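Local structure of mannan endo-1,4-beta-mannosidase (2C0H) at residues M93-H98 and A148-A154; L51-Q55 and A99-I105; Y14-F20 and G347-L353; S305-E310 and Q333-H339. The protein hydrolyses internal beta-1,4-mannosidic linkages in the backbones of mannans, galactomannans and glucomannans, acting as a monomeric endo-mannanase of glycoside hydrolase family 5. The protein carries 3 engineered substitutions. Residue numbers count along the deposited sequence, not the author numbering.

Contact 1 (M93-H98 and A148-A154)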
# COMPACT_ATOMS: atom_id res chain seq x y z
N MET A 93 -11.75 0.92 13.82
CA MET A 93 -10.92 1.71 12.91
C MET A 93 -10.95 3.20 13.30
O MET A 93 -9.93 3.88 13.27
CB MET A 93 -11.36 1.49 11.44
CG MET A 93 -11.07 0.07 10.91
SD MET A 93 -11.80 -0.30 9.28
CE MET A 93 -10.56 0.47 8.23
N ARG A 94 -12.13 3.71 13.68
CA ARG A 94 -12.28 5.11 14.08
C ARG A 94 -11.52 5.41 15.37
O ARG A 94 -10.94 6.47 15.49
CB ARG A 94 -13.76 5.49 14.23
CG ARG A 94 -14.02 6.95 14.00
CD ARG A 94 -15.45 7.33 14.28
NE ARG A 94 -16.41 6.77 13.33
CZ ARG A 94 -16.63 7.24 12.10
NH1 ARG A 94 -15.92 8.26 11.62
NH2 ARG A 94 -17.56 6.69 11.33
N ALA A 95 -11.51 4.47 16.32
CA ALA A 95 -10.78 4.70 17.59
C ALA A 95 -9.29 4.83 17.30
O ALA A 95 -8.63 5.68 17.89
CB ALA A 95 -11.03 3.59 18.57
N TYR A 96 -8.78 3.98 16.42
CA TYR A 96 -7.37 4.03 16.01
C TYR A 96 -7.07 5.34 15.30
O TYR A 96 -6.07 5.99 15.57
CB TYR A 96 -6.99 2.83 15.13
CG TYR A 96 -5.53 2.79 14.69
CD1 TYR A 96 -4.49 2.99 15.60
CD2 TYR A 96 -5.19 2.50 13.37
CE1 TYR A 96 -3.16 2.94 15.18
CE2 TYR A 96 -3.86 2.45 12.96
CZ TYR A 96 -2.85 2.67 13.87
OH TYR A 96 -1.53 2.60 13.44
N LEU A 97 -7.94 5.73 14.39
CA LEU A 97 -7.76 7.01 13.70
C LEU A 97 -7.76 8.21 14.67
O LEU A 97 -7.00 9.15 14.45
CB LEU A 97 -8.82 7.18 12.58
CG LEU A 97 -8.63 6.25 11.37
CD1 LEU A 97 -9.92 6.25 10.54
CD2 LEU A 97 -7.43 6.65 10.50
N HIS A 98 -8.58 8.17 15.72
CA HIS A 98 -8.60 9.26 16.72
C HIS A 98 -7.28 9.28 17.49
O HIS A 98 -6.76 10.36 17.76
CB HIS A 98 -9.75 9.13 17.70
CG HIS A 98 -11.10 9.43 17.12
ND1 HIS A 98 -11.27 10.06 15.91
CD2 HIS A 98 -12.33 9.18 17.60
CE1 HIS A 98 -12.57 10.19 15.67
NE2 HIS A 98 -13.23 9.65 16.68
N ALA A 148 -17.88 5.71 5.66
CA ALA A 148 -17.96 6.01 7.08
C ALA A 148 -16.73 6.76 7.61
O ALA A 148 -16.84 7.57 8.51
CB ALA A 148 -18.15 4.72 7.88
N LEU A 149 -15.56 6.44 7.05
CA LEU A 149 -14.28 6.97 7.56
C LEU A 149 -13.71 8.17 6.81
O LEU A 149 -12.68 8.74 7.21
CB LEU A 149 -13.25 5.85 7.57
CG LEU A 149 -13.64 4.68 8.47
CD1 LEU A 149 -12.67 3.53 8.29
CD2 LEU A 149 -13.70 5.09 9.93
N LYS A 150 -14.36 8.60 5.73
CA LYS A 150 -13.79 9.63 4.86
C LYS A 150 -13.56 11.01 5.49
O LYS A 150 -12.75 11.78 4.99
CB LYS A 150 -14.62 9.78 3.59
CG LYS A 150 -16.00 10.29 3.81
CD LYS A 150 -16.75 10.27 2.51
CE LYS A 150 -18.17 10.65 2.72
NZ LYS A 150 -18.92 10.63 1.42
N ASN A 151 -14.26 11.33 6.58
CA ASN A 151 -14.08 12.64 7.22
C ASN A 151 -13.10 12.60 8.39
O ASN A 151 -12.92 13.60 9.09
CB ASN A 151 -15.43 13.23 7.65
CG ASN A 151 -16.36 13.49 6.46
OD1 ASN A 151 -15.94 14.01 5.43
ND2 ASN A 151 -17.64 13.14 6.62
N GLU A 152 -12.46 11.45 8.61
CA GLU A 152 -11.46 11.35 9.67
C GLU A 152 -10.17 11.98 9.20
O GLU A 152 -9.62 11.57 8.19
CB GLU A 152 -11.23 9.90 10.06
CG GLU A 152 -12.40 9.28 10.82
CD GLU A 152 -12.62 9.94 12.18
OE1 GLU A 152 -11.66 10.53 12.73
OE2 GLU A 152 -13.75 9.88 12.71
N LYS A 153 -9.67 12.95 9.96
CA LYS A 153 -8.49 13.69 9.55
C LYS A 153 -7.22 12.84 9.49
O LYS A 153 -6.32 13.15 8.73
CB LYS A 153 -8.25 14.91 10.45
CG LYS A 153 -9.15 16.10 10.14
CD LYS A 153 -9.09 17.18 11.23
CE LYS A 153 -7.69 17.40 11.76
NZ LYS A 153 -7.60 18.65 12.55
N ALA A 154 -7.16 11.77 10.28
CA ALA A 154 -5.99 10.89 10.25
C ALA A 154 -6.03 9.81 9.16
O ALA A 154 -5.08 9.04 9.04
CB ALA A 154 -5.78 10.26 11.60

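Contact 2 (L51-Q55 and A99-I105). Unlike the reference sequence in segment 51-55: Met54 (reference Ile).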
# COMPACT_ATOMS: atom_id res chain seq x y z
N LEU A 51 2.64 4.82 17.77
CA LEU A 51 2.34 6.20 17.40
C LEU A 51 3.16 7.22 18.20
O LEU A 51 3.64 8.20 17.64
CB LEU A 51 0.85 6.51 17.59
CG LEU A 51 -0.15 5.78 16.70
CD1 LEU A 51 -1.55 6.07 17.23
CD2 LEU A 51 -0.00 6.20 15.24
N SER A 52 3.29 6.98 19.50
CA SER A 52 4.05 7.87 20.38
C SER A 52 5.52 7.93 19.96
O SER A 52 6.09 9.02 19.83
CB SER A 52 3.96 7.42 21.84
OG SER A 52 4.71 8.28 22.69
N ASP A 53 6.11 6.75 19.76
CA ASP A 53 7.51 6.61 19.29
C ASP A 53 7.72 7.38 18.00
O ASP A 53 8.68 8.13 17.84
CB ASP A 53 7.87 5.14 19.03
CG ASP A 53 8.05 4.30 20.29
OD1 ASP A 53 7.99 4.85 21.41
OD2 ASP A 53 8.26 3.06 20.14
N MET A 54 6.81 7.19 17.05
CA MET A 54 6.95 7.81 15.75
C MET A 54 6.83 9.32 15.79
O MET A 54 7.65 10.00 15.20
CB MET A 54 5.97 7.21 14.75
CG MET A 54 6.36 5.81 14.35
SD MET A 54 5.22 5.10 13.19
CE MET A 54 5.19 6.41 11.95
N GLN A 55 5.84 9.84 16.51
CA GLN A 55 5.69 11.29 16.64
C GLN A 55 6.95 11.92 17.20
O GLN A 55 7.42 12.93 16.69
CB GLN A 55 4.49 11.68 17.51
CG GLN A 55 4.35 13.21 17.61
CD GLN A 55 3.10 13.68 18.32
OE1 GLN A 55 2.64 13.07 19.28
NE2 GLN A 55 2.57 14.81 17.87
N ALA A 99 -6.75 8.12 17.83
CA ALA A 99 -5.42 8.04 18.47
C ALA A 99 -4.32 8.59 17.57
O ALA A 99 -3.44 9.34 18.03
CB ALA A 99 -5.12 6.60 18.87
N ALA A 100 -4.35 8.25 16.29
CA ALA A 100 -3.37 8.73 15.32
C ALA A 100 -3.45 10.26 15.20
O ALA A 100 -2.42 10.95 15.17
CB ALA A 100 -3.57 8.07 13.96
N GLN A 101 -4.66 10.80 15.17
CA GLN A 101 -4.88 12.24 15.04
C GLN A 101 -4.23 12.99 16.20
O GLN A 101 -3.64 14.04 15.99
CB GLN A 101 -6.37 12.56 14.99
CG GLN A 101 -6.67 13.99 14.66
CD GLN A 101 -8.15 14.28 14.55
OE1 GLN A 101 -8.97 13.38 14.33
NE2 GLN A 101 -8.51 15.55 14.69
N ARG A 102 -4.33 12.43 17.41
CA ARG A 102 -3.76 13.05 18.61
C ARG A 102 -2.24 13.15 18.51
O ARG A 102 -1.62 14.00 19.19
CB ARG A 102 -4.17 12.28 19.87
CG ARG A 102 -5.64 12.46 20.27
CD ARG A 102 -5.97 11.92 21.65
NE ARG A 102 -5.97 10.46 21.72
CZ ARG A 102 -7.02 9.67 21.48
NH1 ARG A 102 -8.20 10.18 21.13
NH2 ARG A 102 -6.88 8.36 21.58
N HIS A 103 -1.63 12.30 17.66
CA HIS A 103 -0.17 12.28 17.42
C HIS A 103 0.26 12.84 16.04
O HIS A 103 1.42 12.66 15.62
CB HIS A 103 0.36 10.85 17.58
CG HIS A 103 0.28 10.33 18.98
ND1 HIS A 103 1.26 10.58 19.92
CD2 HIS A 103 -0.65 9.57 19.60
CE1 HIS A 103 0.93 10.00 21.06
NE2 HIS A 103 -0.22 9.37 20.89
N ASN A 104 -0.66 13.48 15.32
CA ASN A 104 -0.44 13.99 13.96
C ASN A 104 0.13 12.97 12.95
O ASN A 104 1.05 13.27 12.19
CB ASN A 104 0.45 15.25 13.98
CG ASN A 104 -0.32 16.50 14.33
OD1 ASN A 104 -1.40 16.75 13.82
ND2 ASN A 104 0.27 17.31 15.20
N ILE A 105 -0.44 11.76 12.94
CA ILE A 105 0.01 10.69 12.04
C ILE A 105 -1.13 10.26 11.11
O ILE A 105 -2.26 10.14 11.57
CB ILE A 105 0.55 9.52 12.87
CG1 ILE A 105 1.91 9.93 13.47
CG2 ILE A 105 0.68 8.28 12.03
CD1 ILE A 105 2.48 8.94 14.45

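Contact 3 (Y14-F20 and G347-L353)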
# COMPACT_ATOMS: atom_id res chain seq x y z
N TYR A 14 -0.35 18.49 1.11
CA TYR A 14 -1.30 18.56 2.24
C TYR A 14 -1.72 20.01 2.49
O TYR A 14 -0.89 20.88 2.67
CB TYR A 14 -0.75 17.91 3.53
CG TYR A 14 -1.84 17.61 4.56
CD1 TYR A 14 -2.42 16.35 4.63
CD2 TYR A 14 -2.29 18.59 5.44
CE1 TYR A 14 -3.42 16.06 5.55
CE2 TYR A 14 -3.31 18.31 6.37
CZ TYR A 14 -3.86 17.04 6.41
OH TYR A 14 -4.87 16.73 7.30
N ASN A 15 -3.03 20.28 2.48
CA ASN A 15 -3.55 21.66 2.53
C ASN A 15 -2.83 22.57 1.51
O ASN A 15 -2.57 23.75 1.78
CB ASN A 15 -3.47 22.24 3.95
CG ASN A 15 -4.34 23.49 4.13
OD1 ASN A 15 -5.44 23.59 3.57
ND2 ASN A 15 -3.86 24.44 4.93
N GLY A 16 -2.50 22.00 0.35
CA GLY A 16 -1.89 22.72 -0.76
C GLY A 16 -0.39 22.96 -0.67
O GLY A 16 0.18 23.67 -1.49
N HIS A 17 0.27 22.34 0.31
CA HIS A 17 1.72 22.47 0.45
C HIS A 17 2.40 21.14 0.18
O HIS A 17 1.87 20.13 0.58
CB HIS A 17 2.04 22.93 1.86
CG HIS A 17 1.41 24.24 2.22
ND1 HIS A 17 1.82 25.43 1.67
CD2 HIS A 17 0.38 24.54 3.05
CE1 HIS A 17 1.08 26.41 2.15
NE2 HIS A 17 0.20 25.90 2.99
N HIS A 18 3.56 21.17 -0.49
CA HIS A 18 4.35 19.96 -0.82
C HIS A 18 4.77 19.24 0.47
O HIS A 18 5.31 19.86 1.39
CB HIS A 18 5.57 20.36 -1.67
CG HIS A 18 6.38 19.22 -2.19
ND1 HIS A 18 7.70 19.37 -2.58
CD2 HIS A 18 6.07 17.92 -2.41
CE1 HIS A 18 8.16 18.21 -3.01
NE2 HIS A 18 7.20 17.31 -2.92
N ILE A 19 4.46 17.94 0.54
CA ILE A 19 4.83 17.09 1.70
C ILE A 19 5.54 15.81 1.24
O ILE A 19 5.53 15.45 0.06
CB ILE A 19 3.61 16.75 2.61
CG1 ILE A 19 2.58 15.88 1.87
CG2 ILE A 19 3.01 18.05 3.19
CD1 ILE A 19 2.85 14.38 1.99
N PHE A 20 6.16 15.13 2.19
CA PHE A 20 6.78 13.84 1.99
C PHE A 20 6.29 12.92 3.09
O PHE A 20 6.30 13.34 4.26
CB PHE A 20 8.30 13.99 2.11
CG PHE A 20 9.08 12.72 1.89
CD1 PHE A 20 9.47 12.30 0.61
CD2 PHE A 20 9.46 11.95 2.99
CE1 PHE A 20 10.22 11.14 0.42
CE2 PHE A 20 10.20 10.77 2.80
CZ PHE A 20 10.58 10.37 1.53
N GLY A 347 9.84 19.17 0.41
CA GLY A 347 8.52 19.00 1.01
C GLY A 347 8.57 18.90 2.51
O GLY A 347 9.55 18.43 3.08
N GLN A 348 7.49 19.34 3.16
CA GLN A 348 7.39 19.31 4.61
C GLN A 348 7.20 17.88 5.10
O GLN A 348 6.42 17.14 4.55
CB GLN A 348 6.19 20.14 5.09
CG GLN A 348 6.32 21.63 4.88
CD GLN A 348 5.10 22.40 5.37
OE1 GLN A 348 4.66 23.38 4.75
NE2 GLN A 348 4.54 21.96 6.51
N VAL A 349 7.91 17.51 6.15
CA VAL A 349 7.73 16.22 6.79
C VAL A 349 6.89 16.36 8.06
O VAL A 349 6.05 15.52 8.37
CB VAL A 349 9.10 15.62 7.12
CG1 VAL A 349 8.95 14.28 7.81
CG2 VAL A 349 9.93 15.48 5.86
N GLN A 350 7.12 17.43 8.82
CA GLN A 350 6.31 17.74 9.99
C GLN A 350 5.26 18.76 9.61
O GLN A 350 5.57 19.93 9.37
CB GLN A 350 7.19 18.25 11.13
CG GLN A 350 7.54 17.20 12.17
CD GLN A 350 7.87 15.85 11.56
OE1 GLN A 350 8.92 15.67 10.96
NE2 GLN A 350 6.95 14.89 11.72
N PHE A 351 4.03 18.30 9.50
CA PHE A 351 2.91 19.18 9.22
C PHE A 351 1.72 18.79 10.10
O PHE A 351 1.57 17.63 10.49
CB PHE A 351 2.55 19.14 7.73
CG PHE A 351 2.30 17.75 7.19
CD1 PHE A 351 1.02 17.23 7.13
CD2 PHE A 351 3.35 16.96 6.72
CE1 PHE A 351 0.78 15.96 6.63
CE2 PHE A 351 3.12 15.69 6.23
CZ PHE A 351 1.84 15.18 6.19
N GLY A 352 0.89 19.77 10.44
CA GLY A 352 -0.28 19.55 11.27
C GLY A 352 -1.44 19.06 10.43
O GLY A 352 -1.57 19.44 9.27
N LEU A 353 -2.27 18.20 11.01
CA LEU A 353 -3.42 17.67 10.29
C LEU A 353 -4.59 18.64 10.33
O LEU A 353 -5.40 18.69 9.40
CB LEU A 353 -3.84 16.32 10.87
CG LEU A 353 -2.75 15.25 10.85
CD1 LEU A 353 -3.34 13.94 11.33
CD2 LEU A 353 -2.13 15.10 9.48
OXT LEU A 353 -4.74 19.40 11.30
O HOH W 1 5.97 22.55 1.70

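Contact 4 (S305-E310 and Q333-H339). Unlike the reference sequence in segment 333-339: Met337 (reference Ile).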
# COMPACT_ATOMS: atom_id res chain seq x y z
N SER A 305 20.18 3.46 7.35
CA SER A 305 18.76 3.91 7.36
C SER A 305 18.67 5.38 6.97
O SER A 305 17.81 5.77 6.18
CB SER A 305 18.07 3.67 8.71
OG SER A 305 17.88 2.29 8.96
N GLU A 306 19.55 6.20 7.52
CA GLU A 306 19.60 7.62 7.17
C GLU A 306 19.80 7.85 5.66
O GLU A 306 19.11 8.70 5.07
CB GLU A 306 20.74 8.32 7.94
CG GLU A 306 20.55 8.38 9.42
CD GLU A 306 21.27 7.27 10.16
OE1 GLU A 306 21.35 6.13 9.63
OE2 GLU A 306 21.74 7.54 11.29
N SER A 307 20.74 7.13 5.06
CA SER A 307 21.03 7.25 3.61
C SER A 307 19.86 6.81 2.75
O SER A 307 19.63 7.40 1.71
CB SER A 307 22.26 6.43 3.23
OG SER A 307 23.46 7.07 3.70
N MET A 308 19.13 5.80 3.20
CA MET A 308 17.99 5.30 2.44
C MET A 308 16.85 6.34 2.49
O MET A 308 16.25 6.66 1.46
CB MET A 308 17.56 3.93 2.97
CG MET A 308 18.64 2.85 2.80
SD MET A 308 18.22 1.21 3.43
CE MET A 308 17.49 0.53 1.97
N PHE A 309 16.54 6.88 3.67
CA PHE A 309 15.53 7.98 3.79
C PHE A 309 15.99 9.20 2.97
O PHE A 309 15.20 9.82 2.26
CB PHE A 309 15.26 8.34 5.25
CG PHE A 309 14.21 7.48 5.92
CD1 PHE A 309 12.88 7.85 5.90
CD2 PHE A 309 14.57 6.34 6.59
CE1 PHE A 309 11.92 7.07 6.51
CE2 PHE A 309 13.61 5.57 7.25
CZ PHE A 309 12.27 5.94 7.20
N GLU A 310 17.29 9.52 3.03
CA GLU A 310 17.83 10.64 2.26
C GLU A 310 17.68 10.47 0.76
O GLU A 310 17.33 11.44 0.06
CB GLU A 310 19.31 10.86 2.58
CG GLU A 310 19.91 12.12 1.94
CD GLU A 310 19.50 13.41 2.61
OE1 GLU A 310 18.81 13.36 3.65
OE2 GLU A 310 19.87 14.50 2.09
N GLN A 333 15.02 1.98 12.30
CA GLN A 333 13.95 2.63 11.56
C GLN A 333 13.66 4.02 12.07
O GLN A 333 13.51 4.98 11.27
CB GLN A 333 12.69 1.76 11.59
CG GLN A 333 12.84 0.40 10.89
CD GLN A 333 11.66 -0.51 11.16
OE1 GLN A 333 10.54 -0.25 10.69
NE2 GLN A 333 11.89 -1.59 11.90
N LEU A 334 13.56 4.16 13.39
CA LEU A 334 13.34 5.45 14.04
C LEU A 334 14.50 6.43 13.78
O LEU A 334 14.29 7.61 13.57
CB LEU A 334 13.13 5.27 15.54
CG LEU A 334 11.86 4.54 15.99
CD1 LEU A 334 11.86 4.32 17.50
CD2 LEU A 334 10.61 5.29 15.56
N ARG A 335 15.73 5.93 13.78
CA ARG A 335 16.88 6.79 13.48
C ARG A 335 16.81 7.31 12.04
O ARG A 335 17.15 8.45 11.76
CB ARG A 335 18.19 6.01 13.71
CG ARG A 335 19.41 6.85 14.04
CD ARG A 335 20.64 5.96 14.19
NE ARG A 335 21.00 5.38 12.90
CZ ARG A 335 20.92 4.10 12.55
NH1 ARG A 335 20.61 3.17 13.44
NH2 ARG A 335 21.24 3.74 11.32
N GLY A 336 16.33 6.49 11.11
CA GLY A 336 16.13 6.91 9.74
C GLY A 336 15.09 8.01 9.63
O GLY A 336 15.34 9.04 8.99
N MET A 337 13.93 7.81 10.25
CA MET A 337 12.85 8.82 10.26
C MET A 337 13.32 10.14 10.83
O MET A 337 13.03 11.21 10.31
CB MET A 337 11.67 8.38 11.14
CG MET A 337 10.80 7.35 10.59
SD MET A 337 9.60 6.91 11.87
CE MET A 337 9.70 5.14 11.65
N GLN A 338 14.06 10.06 11.93
CA GLN A 338 14.54 11.23 12.63
C GLN A 338 15.42 12.12 11.76
O GLN A 338 15.46 13.35 11.96
CB GLN A 338 15.31 10.73 13.85
CG GLN A 338 15.67 11.76 14.87
CD GLN A 338 16.40 11.11 16.03
OE1 GLN A 338 16.03 11.30 17.19
NE2 GLN A 338 17.41 10.31 15.71
N HIS A 339 16.12 11.51 10.80
CA HIS A 339 17.00 12.24 9.87
C HIS A 339 16.22 13.26 9.06
O HIS A 339 16.74 14.31 8.73
CB HIS A 339 17.75 11.29 8.93
CG HIS A 339 18.78 11.98 8.10
ND1 HIS A 339 19.89 12.59 8.65
CD2 HIS A 339 18.86 12.20 6.76
CE1 HIS A 339 20.61 13.14 7.69
NE2 HIS A 339 20.01 12.92 6.54

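Contact 1 (M93-H98 and A148-A154)
Leu97 lies against three residues of 148-154 at once: its CD1 is 4.0 Å from Leu149 CD2 and 3.9 Å from Glu152 CB, and its CD2 is 4.1 Å from Ala154 CB. One turn earlier Met93 extends the apolar layer, Met93 CE meeting Leu149 CD1 at 3.7 Å. Beside this apolar layer is a polar group. The long side chain of Arg94 reaches over Leu149, whose CD2 lies over one face of the guanidinium, and its nitrogens bond at the guanidinium edge: Arg94 NH2 donates to Ala148 O (3.0 Å), and Arg94 NH1 forms a salt bridge with Glu152 OE2 (2.9 Å). A carbonyl near the end of helix 131-149 thus gains a charged donor from the neighbouring helix. A type I beta turn from Leu149 to Glu152, closed by Glu152 N to Leu149 O at 3.1 Å, brings Glu152 round to face helix 89-102. Its other oxygen, OE1, faces the edge of the His98 ring, 3.1 Å from His98 CE1. Beyond the turn Ala154 CB lies 3.3 Å from Leu97 O. The contact joins two neighbouring outer helices of the alpha/beta barrel just before strand 155-162 begins; Met93 and Leu97 also rest on strand 106-113, at Phe109 and Ile107, and the backbone of Ala154 is hydrogen-bonded to that of Ile107.

Contact 2 (L51-Q55 and A99-I105)
This is a contact between two neighbouring outer helices of the barrel, made where helix 89-102 ends and turns inward to strand 106-113. Leu51 of helix 40-56 fills the space between them: its CD1 is 4.0 Å from Ala99 CB, while its CD2 lies 4.2 Å from Ala100 CB and 3.8 Å from Ile105 CD1. Small alanines leave room for the leucine to approach the backbone, so that Leu51 CD1 comes within 3.7 Å of Ala100 N. Helix 89-102 closes with a Schellman motif. Ile105 N returns to Ala100 O (3.1 Å) and Asn104 N to Gln101 O (3.1 Å), with Asn104 as the C-prime residue at positive phi; the reversal brings Ile105 back against helix 40-56, where Ile105 CD1 touches Leu51 O at 3.5 Å and Met54 CB at 3.9 Å. Met54 stands in place of the reference isoleucine. Both Met54 and Ile105 also touch Val62 of strand 61-68, in the barrel wall. Toward solvent, His103 lays one ring face over Leu51 CB and Ser52 N, and His103 ND1 donates to Gln55 OE1 at 2.9 Å. The other ring nitrogen, NE2, is hydrogen-bonded to Glu48, which lies one turn before Leu51 on helix 40-56.

Contact 3 (Y14-F20 and G347-L353)
Tyr14 opens the segment with its hydroxyl on the chain terminus: Tyr14 OH donates to Leu353 O of the C-terminal carboxylate at 2.9 Å, and Leu353 OXT is held in turn by Lys153. The same ring packs obliquely on Phe351, centroids 5.1 Å apart, with Tyr14 CG 3.7 Å from Phe351 CE1. A type I' turn follows, with Asn15 and Gly16 at its corners and paired bonds Tyr14 N to His17 O (2.8 Å) and His17 N to Tyr14 O (3.0 Å). From His18 the backbone meets the C-terminal segment directly. His18 O accepts from Gln348 N (2.9 Å), and a water donates to that carbonyl and, weakly, to Gln348 OE1. The His18 ring covers Gly347 CA in a CH-pi contact, 3.9 Å from CA to centroid; a beta carbon at Gly347 would crowd both His18 and Ile19. Ile19 bridges Gln348 and sets its CG2 over the Phe351 ring, 4.0 Å from the centroid. Phe20 N then donates to Gln348 O (3.1 Å), while its side chain heads off to an edge-to-face contact with Tyr313. The turn links strands 11-14 and 17-25 as a beta hairpin. Together hairpin and C-terminal tail lie at the N-terminal end of the barrel strands, the end opposite the active site in TIM-barrel enzymes.

Contact 4 (S305-E310 and Q333-H339)
Glu306, His339 and Phe309 have the largest buried areas in this helix-helix contact. Glu306 grips Arg335 in a two-pronged salt bridge, Arg335 NE to Glu306 OE2 at 2.8 Å and Arg335 NH2 to Glu306 OE1 at 2.9 Å; Arg335 NH2 also bonds Gln297. Nearer the backbone, Glu306 CB lies over a face of the His339 ring, and Glu306 CG is 4.1 Å from His339 CB. The ring edge of His339 turns to Glu310, a weak hydrogen bond from His339 NE2 to Glu310 OE1 (3.2 Å); the stronger partner of Glu310 is Arg343. Phe309 works on the inner side, its ring face against the backbone at Gly336 C (3.5 Å from Phe309 CD2) and Met337 N, with Phe309 CZ 4.0 Å from CG of Met337, which replaces the isoleucine of the reference sequence. Gly336 makes this possible: a beta carbon there would clash with Phe309, and without one Glu306 CA and Gly336 CA come within 4.4 Å. The axes of the two short segments cross at -45° with a closest approach of 7.9 Å. Phe309 and Met337 also touch Ser22 of strand 17-25. These are the last two outer helices of the alpha/beta barrel, before and after strand 319-322 in the chain, as in other family 5 TIM barrels.

How the contacts relate
From the N terminus, contact 3 opens first, at the hairpin, and closes last, at the C terminus, so its loop encloses the other three. Contact 2 opens next on helix 40-56, and contact 1 opens on helix 89-102 before contact 2 closes further along that helix; the two therefore cross, linking helices 40-56, 89-102 and 131-149 side by side. They touch at Ala154 and Ala100. Contact 4 follows in series, joining the last two helices. Helix 40-56 also touches helix 330-339, at the substituted Met54 and Met337 and at Asp53 and Leu334, which completes the ring of helices. The C-terminal tail of contact 3 touches contacts 1 and 2 through Lys153 and Asn104.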